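Local coordinates for protein PurR transcriptional regulator (Vibrio parahaemolyticus, PDB 3D8U) that probably acts as a LacI/PurR-type transcription regulator that binds cis-regulatory DNA and carries a periplasmic-binding-protein-like core, at residues Leu8-Leu13 / Val64-Glu69; Glu161-Gln166 / His189-Ile194. One frame throughout, in Å; residues are numbered along the deposited sequence.

Interaction 1: residues Leu8-Leu13 / Val64-Glu69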
ATOM      1  N   LEU B   8      15.874  -0.176  11.336  1.00 82.10           N
ATOM      2  CA  LEU B   8      14.594  -0.849  11.251  1.00 81.49           C
ATOM      3  C   LEU B   8      14.464  -1.557   9.910  1.00 81.22           C
ATOM      4  O   LEU B   8      14.640  -0.954   8.846  1.00 81.01           O
ATOM      5  CB  LEU B   8      13.462   0.161  11.445  1.00 81.47           C
ATOM      6  CG  LEU B   8      12.071  -0.243  10.974  1.00 80.81           C
ATOM      7  CD1 LEU B   8      11.356  -0.969  12.077  1.00 80.85           C
ATOM      8  CD2 LEU B   8      11.307   0.989  10.578  1.00 80.38           C
ATOM      9  N   ILE B   9      14.154  -2.845   9.973  1.00 80.63           N
ATOM     10  CA  ILE B   9      14.017  -3.645   8.772  1.00 79.97           C
ATOM     11  C   ILE B   9      12.557  -3.996   8.542  1.00 79.25           C
ATOM     12  O   ILE B   9      11.965  -4.806   9.263  1.00 79.06           O
ATOM     13  CB  ILE B   9      14.900  -4.902   8.822  1.00 80.00           C
ATOM     14  CG1 ILE B   9      16.329  -4.519   9.220  1.00 80.18           C
ATOM     15  CG2 ILE B   9      14.894  -5.620   7.473  1.00 80.49           C
ATOM     16  CD1 ILE B   9      17.275  -5.703   9.395  1.00 80.47           C
ATOM     17  N   ILE B  10      11.992  -3.345   7.534  1.00 78.70           N
ATOM     18  CA  ILE B  10      10.629  -3.568   7.074  1.00 78.25           C
ATOM     19  C   ILE B  10      10.528  -4.897   6.330  1.00 77.99           C
ATOM     20  O   ILE B  10      11.437  -5.260   5.578  1.00 77.85           O
ATOM     21  CB  ILE B  10      10.184  -2.385   6.157  1.00 78.34           C
ATOM     22  CG1 ILE B  10       9.774  -1.157   6.985  1.00 78.12           C
ATOM     23  CG2 ILE B  10       9.083  -2.787   5.177  1.00 78.58           C
ATOM     24  CD1 ILE B  10       9.038  -1.467   8.299  1.00 78.12           C
ATOM     25  N   PRO B  11       9.432  -5.637   6.551  1.00 77.98           N
ATOM     26  CA  PRO B  11       9.184  -6.889   5.838  1.00 78.03           C
ATOM     27  C   PRO B  11       8.452  -6.706   4.508  1.00 77.93           C
ATOM     28  O   PRO B  11       8.783  -7.379   3.542  1.00 77.64           O
ATOM     29  CB  PRO B  11       8.321  -7.677   6.820  1.00 78.05           C
ATOM     30  CG  PRO B  11       7.543  -6.642   7.559  1.00 78.02           C
ATOM     31  CD  PRO B  11       8.364  -5.352   7.529  1.00 78.23           C
ATOM     32  N   SER B  12       7.455  -5.822   4.474  1.00 78.42           N
ATOM     33  CA  SER B  12       6.734  -5.487   3.233  1.00 78.87           C
ATOM     34  C   SER B  12       6.430  -4.003   3.158  1.00 79.25           C
ATOM     35  O   SER B  12       6.320  -3.326   4.176  1.00 79.38           O
ATOM     36  CB  SER B  12       5.432  -6.287   3.083  1.00 78.67           C
ATOM     37  OG  SER B  12       5.671  -7.550   2.495  1.00 78.28           O
ATOM     38  N   LEU B  13       6.311  -3.508   1.934  1.00 79.95           N
ATOM     39  CA  LEU B  13       5.911  -2.137   1.677  1.00 80.52           C
ATOM     40  C   LEU B  13       4.394  -2.097   1.643  1.00 80.91           C
ATOM     41  O   LEU B  13       3.789  -1.062   1.914  1.00 80.65           O
ATOM     42  CB  LEU B  13       6.478  -1.681   0.328  1.00 80.60           C
ATOM     43  N   VAL B  64      15.034  -2.213  15.427  1.00 78.91           N
ATOM     44  CA  VAL B  64      13.652  -2.675  15.598  1.00 79.10           C
ATOM     45  C   VAL B  64      13.199  -3.531  14.421  1.00 79.16           C
ATOM     46  O   VAL B  64      13.396  -3.160  13.265  1.00 79.16           O
ATOM     47  CB  VAL B  64      12.678  -1.497  15.904  1.00 79.01           C
ATOM     48  CG1 VAL B  64      13.068  -0.268  15.129  1.00 79.69           C
ATOM     49  CG2 VAL B  64      11.240  -1.869  15.619  1.00 79.09           C
ATOM     50  N   LEU B  65      12.606  -4.682  14.741  1.00 79.37           N
ATOM     51  CA  LEU B  65      12.302  -5.721  13.757  1.00 79.76           C
ATOM     52  C   LEU B  65      10.870  -6.237  13.815  1.00 79.97           C
ATOM     53  O   LEU B  65      10.287  -6.377  14.892  1.00 80.05           O
ATOM     54  CB  LEU B  65      13.240  -6.913  13.941  1.00 79.69           C
ATOM     55  CG  LEU B  65      14.744  -6.707  13.804  1.00 79.74           C
ATOM     56  CD1 LEU B  65      15.412  -8.062  13.831  1.00 80.08           C
ATOM     57  CD2 LEU B  65      15.094  -5.962  12.527  1.00 79.42           C
ATOM     58  N   PHE B  66      10.328  -6.547  12.644  1.00 80.04           N
ATOM     59  CA  PHE B  66       9.009  -7.132  12.539  1.00 80.28           C
ATOM     60  C   PHE B  66       9.094  -8.646  12.607  1.00 80.56           C
ATOM     61  O   PHE B  66      10.087  -9.235  12.177  1.00 80.66           O
ATOM     62  CB  PHE B  66       8.370  -6.693  11.232  1.00 80.49           C
ATOM     63  CG  PHE B  66       7.893  -5.284  11.254  1.00 80.30           C
ATOM     64  CD1 PHE B  66       6.535  -5.000  11.238  1.00 80.61           C
ATOM     65  CD2 PHE B  66       8.797  -4.233  11.319  1.00 81.02           C
ATOM     66  CE1 PHE B  66       6.068  -3.682  11.269  1.00 81.06           C
ATOM     67  CE2 PHE B  66       8.348  -2.911  11.363  1.00 82.01           C
ATOM     68  CZ  PHE B  66       6.975  -2.637  11.335  1.00 81.89           C
ATOM     69  N   GLY B  67       8.056  -9.271  13.164  1.00 80.85           N
ATOM     70  CA  GLY B  67       7.971 -10.731  13.253  1.00 80.82           C
ATOM     71  C   GLY B  67       8.864 -11.339  14.318  1.00 80.96           C
ATOM     72  O   GLY B  67       9.865 -10.752  14.725  1.00 80.88           O
ATOM     73  N   SER B  68       8.498 -12.529  14.774  1.00 81.18           N
ATOM     74  CA  SER B  68       9.273 -13.218  15.790  1.00 81.05           C
ATOM     75  C   SER B  68      10.273 -14.177  15.164  1.00 80.93           C
ATOM     76  O   SER B  68      11.328 -14.429  15.744  1.00 81.16           O
ATOM     77  CB  SER B  68       8.352 -13.971  16.743  1.00 81.09           C
ATOM     78  OG  SER B  68       9.086 -14.932  17.489  1.00 81.64           O
ATOM     79  N   GLU B  69       9.934 -14.721  13.995  1.00 80.75           N
ATOM     80  CA  GLU B  69      10.796 -15.680  13.300  1.00 80.69           C
ATOM     81  C   GLU B  69      12.019 -14.967  12.742  1.00 80.73           C
ATOM     82  O   GLU B  69      11.873 -13.982  12.017  1.00 81.00           O
ATOM     83  CB  GLU B  69      10.033 -16.388  12.178  1.00 80.45           C
TER
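Leu8 faces Val64 across two neighbouring parallel strands, 6-10 and 63-66, in the five-stranded sheet of the N-terminal lobe, which has the alpha/beta fold of periplasmic-binding-protein-like regulators. The strand directions differ by 17°. Leu8 CG stands anti to the backbone N (chi1 162°), and CD1 beyond it reaches over to Val64 CG1 at 3.6 Å; the same CD1 lies in the plane of the Phe66 ring at its edge, 3.7 Å from CE2. Helix 16-32 covers this face, with Leu22 on Leu8 and Phe25 on Val64. Ile9 turns to the other face, toward helix 45-56. Its N gives a weak hydrogen bond to Val64 O (3.4 Å), while its side chain runs beside Leu65, pointing the same way, with CG1 and CD1 both against Leu65 CD2. The next side chain, Ile10, starts away from strand 63-66, yet its terminal CD1 comes back to Phe66 CE2, 3.5 Å off, approaching the ring obliquely. Phe21 adds an edge-to-face partner to the aromatic ring. By Pro11 the backbones have spread, its CA standing 6.7 Å from that of Phe66, and the Pro11 and Phe66 rings meet across the wider gap. Pro11 crosses Phe66 at about a right angle in a CH-pi contact: its CD sits over one face of the Phe66 ring, 4.1 Å from the centroid, 25° off the normal and offset toward the rim at CG.

Interaction 2: residues Glu161-Gln166 / His189-Ile194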
ATOM      1  N   GLU B 161       0.268 -16.680  -0.891  1.00 87.05           N
ATOM      2  CA  GLU B 161       0.326 -15.428  -1.630  1.00 86.70           C
ATOM      3  C   GLU B 161      -0.172 -14.189  -0.887  1.00 85.50           C
ATOM      4  O   GLU B 161      -0.630 -14.274   0.248  1.00 84.81           O
ATOM      5  CB  GLU B 161      -0.360 -15.574  -2.977  1.00 87.01           C
ATOM      6  CG  GLU B 161       0.668 -15.791  -4.078  1.00 89.88           C
ATOM      7  CD  GLU B 161       0.160 -16.714  -5.170  1.00 93.66           C
ATOM      8  OE1 GLU B 161       0.882 -17.678  -5.509  1.00 94.15           O
ATOM      9  OE2 GLU B 161      -0.969 -16.485  -5.676  1.00 94.91           O
ATOM     10  N   ALA B 162      -0.054 -13.037  -1.546  1.00 84.35           N
ATOM     11  CA  ALA B 162      -0.428 -11.750  -0.958  1.00 82.60           C
ATOM     12  C   ALA B 162      -1.904 -11.468  -1.214  1.00 81.39           C
ATOM     13  O   ALA B 162      -2.468 -11.988  -2.192  1.00 80.76           O
ATOM     14  CB  ALA B 162       0.442 -10.640  -1.512  1.00 82.24           C
ATOM     15  N   PRO B 163      -2.529 -10.652  -0.329  1.00 80.34           N
ATOM     16  CA  PRO B 163      -3.959 -10.372  -0.352  1.00 79.67           C
ATOM     17  C   PRO B 163      -4.293  -9.590  -1.607  1.00 79.33           C
ATOM     18  O   PRO B 163      -3.499  -8.754  -2.027  1.00 79.37           O
ATOM     19  CB  PRO B 163      -4.143  -9.482   0.864  1.00 79.50           C
ATOM     20  CG  PRO B 163      -2.844  -8.789   0.996  1.00 79.05           C
ATOM     21  CD  PRO B 163      -1.884  -9.902   0.763  1.00 80.01           C
ATOM     22  N   SER B 164      -5.442  -9.876  -2.202  1.00 78.06           N
ATOM     23  CA  SER B 164      -5.781  -9.312  -3.471  1.00 77.44           C
ATOM     24  C   SER B 164      -7.279  -9.397  -3.572  1.00 77.76           C
ATOM     25  O   SER B 164      -7.906 -10.236  -2.920  1.00 77.53           O
ATOM     26  CB  SER B 164      -5.167 -10.151  -4.568  1.00 77.01           C
ATOM     27  OG  SER B 164      -6.008 -11.247  -4.872  1.00 76.78           O
ATOM     28  N   SER B 165      -7.878  -8.548  -4.392  1.00 77.58           N
ATOM     29  CA  SER B 165      -9.305  -8.649  -4.506  1.00 77.72           C
ATOM     30  C   SER B 165      -9.661  -9.805  -5.397  1.00 77.42           C
ATOM     31  O   SER B 165     -10.757 -10.319  -5.267  1.00 78.13           O
ATOM     32  CB  SER B 165      -9.948  -7.362  -4.982  1.00 77.32           C
ATOM     33  OG  SER B 165      -9.415  -7.008  -6.233  1.00 80.66           O
ATOM     34  N   GLN B 166      -8.756 -10.225  -6.287  1.00 77.03           N
ATOM     35  CA  GLN B 166      -9.018 -11.433  -7.098  1.00 76.52           C
ATOM     36  C   GLN B 166      -9.215 -12.606  -6.144  1.00 77.02           C
ATOM     37  O   GLN B 166     -10.093 -13.458  -6.319  1.00 76.52           O
ATOM     38  CB  GLN B 166      -7.886 -11.775  -8.065  1.00 75.54           C
ATOM     39  CG  GLN B 166      -8.096 -13.120  -8.709  1.00 72.24           C
ATOM     40  CD  GLN B 166      -6.928 -13.582  -9.553  1.00 73.31           C
ATOM     41  OE1 GLN B 166      -5.816 -13.058  -9.469  1.00 74.54           O
ATOM     42  NE2 GLN B 166      -7.176 -14.577 -10.388  1.00 74.95           N
ATOM     43  N   HIS B 189      -8.065  -9.578   5.162  1.00 81.70           N
ATOM     44  CA  HIS B 189      -7.490  -8.352   4.628  1.00 80.68           C
ATOM     45  C   HIS B 189      -8.528  -7.560   3.881  1.00 81.83           C
ATOM     46  O   HIS B 189      -9.493  -8.106   3.341  1.00 82.07           O
ATOM     47  CB  HIS B 189      -6.416  -8.666   3.592  1.00 79.68           C
ATOM     48  CG  HIS B 189      -5.097  -9.014   4.172  1.00 75.29           C
ATOM     49  ND1 HIS B 189      -4.901 -10.134   4.943  1.00 73.05           N
ATOM     50  CD2 HIS B 189      -3.897  -8.404   4.074  1.00 72.69           C
ATOM     51  CE1 HIS B 189      -3.633 -10.195   5.306  1.00 73.77           C
ATOM     52  NE2 HIS B 189      -3.001  -9.153   4.795  1.00 71.70           N
ATOM     53  N   GLU B 190      -8.287  -6.264   3.777  1.00 82.44           N
ATOM     54  CA  GLU B 190      -9.265  -5.380   3.180  1.00 82.31           C
ATOM     55  C   GLU B 190      -9.408  -5.555   1.678  1.00 81.42           C
ATOM     56  O   GLU B 190     -10.520  -5.463   1.163  1.00 80.55           O
ATOM     57  CB  GLU B 190      -8.937  -3.944   3.534  1.00 82.78           C
ATOM     58  CG  GLU B 190     -10.090  -2.993   3.447  1.00 83.56           C
ATOM     59  CD  GLU B 190      -9.603  -1.591   3.474  1.00 86.39           C
ATOM     60  OE1 GLU B 190      -8.545  -1.323   2.841  1.00 88.34           O
ATOM     61  OE2 GLU B 190     -10.255  -0.757   4.140  1.00 87.47           O
ATOM     62  N   GLU B 191      -8.298  -5.808   0.983  1.00 81.44           N
ATOM     63  CA  GLU B 191      -8.359  -6.169  -0.473  1.00 81.37           C
ATOM     64  C   GLU B 191      -9.268  -7.373  -0.713  1.00 80.61           C
ATOM     65  O   GLU B 191     -10.094  -7.375  -1.612  1.00 80.28           O
ATOM     66  CB  GLU B 191      -6.986  -6.476  -1.040  1.00 81.09           C
ATOM     67  CG  GLU B 191      -6.050  -5.325  -0.934  1.00 84.47           C
ATOM     68  CD  GLU B 191      -4.883  -5.565   0.018  1.00 89.55           C
ATOM     69  OE1 GLU B 191      -5.070  -5.944   1.216  1.00 87.61           O
ATOM     70  OE2 GLU B 191      -3.749  -5.335  -0.471  1.00 93.93           O
ATOM     71  N   ILE B 192      -9.129  -8.371   0.149  1.00 80.21           N
ATOM     72  CA  ILE B 192      -9.916  -9.573   0.067  1.00 80.11           C
ATOM     73  C   ILE B 192     -11.414  -9.278   0.182  1.00 80.24           C
ATOM     74  O   ILE B 192     -12.218  -9.712  -0.641  1.00 80.65           O
ATOM     75  CB  ILE B 192      -9.440 -10.533   1.136  1.00 79.76           C
ATOM     76  CG1 ILE B 192      -7.999 -10.918   0.819  1.00 80.71           C
ATOM     77  CG2 ILE B 192     -10.370 -11.723   1.251  1.00 79.34           C
ATOM     78  CD1 ILE B 192      -7.200 -11.514   1.955  1.00 81.97           C
ATOM     79  N   ALA B 193     -11.775  -8.505   1.191  1.00 80.27           N
ATOM     80  CA  ALA B 193     -13.154  -8.233   1.479  1.00 79.77           C
ATOM     81  C   ALA B 193     -13.735  -7.421   0.356  1.00 79.71           C
ATOM     82  O   ALA B 193     -14.921  -7.471   0.112  1.00 79.58           O
ATOM     83  CB  ALA B 193     -13.248  -7.464   2.761  1.00 80.65           C
ATOM     84  N   ILE B 194     -12.903  -6.655  -0.330  1.00 79.78           N
ATOM     85  CA  ILE B 194     -13.394  -5.834  -1.417  1.00 79.85           C
ATOM     86  C   ILE B 194     -13.701  -6.731  -2.614  1.00 80.61           C
ATOM     87  O   ILE B 194     -14.771  -6.612  -3.254  1.00 80.58           O
ATOM     88  CB  ILE B 194     -12.375  -4.776  -1.787  1.00 79.31           C
ATOM     89  CG1 ILE B 194     -12.372  -3.706  -0.704  1.00 81.41           C
ATOM     90  CG2 ILE B 194     -12.692  -4.175  -3.115  1.00 77.40           C
ATOM     91  CD1 ILE B 194     -13.494  -2.670  -0.820  1.00 84.06           C
TER
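Pro163, the residue with most surface buried here, packs against the side chains of His189 and Glu191 at the point where two helices of the C-terminal lobe begin. Ser164 and His189 are the N-cap residues of helices 165-178 and 190-203, which follow strands 156-159 and 184-187 of a parallel alpha/beta sheet. The proline crosses the imidazole obliquely, its CB 3.5 Å from His189 CG and its CG close to CD2. The same Pro163 CG also meets the carboxylate of Glu191, 3.6 Å from OE1. Glu191 CG is anti to the carbonyl carbon (chi1 -60°), and the chain then bends at chi2, which lays CD beside the pyrrolidine ring. Ile192 adds its terminal CD1, 3.8 Å from Pro163 CB. Two residues on, Ser165 meets the backbone of the other helix: its CA approaches Glu191 O at 3.3 Å as a CA-H...O contact, bent to 133° at the hydrogen, and its CB also rests near that carbonyl. The polar groups look elsewhere. Ser164 OG caps Leu167 N, His189 NE2 bonds to Glu15 OE2 of the N-terminal lobe, and Ser165 OG makes a weak hydrogen bond to Met221 O of the second subunit. Glu191 OE1 forms a long, weak ion pair with Lys16 NZ. The two helix starts are thus joined by van der Waals packing against a proline and one CA-H...O contact, without a conventional hydrogen bond between the two segments, while His189 NE2, through Glu15, links this site to the N-terminal lobe.

How the interactions relate
Both contacts sit near the C-terminal ends of strands in parallel alpha/beta sheets, but in different lobes, and no structural element is common to them. Their centres are 21 Å apart and their nearest atoms about 7 Å, without touching. Interaction 1 is the more buried: it joins adjacent strands through one weak backbone bond and aliphatic and aromatic side chains packed beneath helices. Interaction 2 is partly buried and brings together the starts of two helices, where a proline packs against an imidazole, a carboxylate and an isoleucine methyl. The chain just after 8-13 reaches across to interaction 2, which also touches the second subunit.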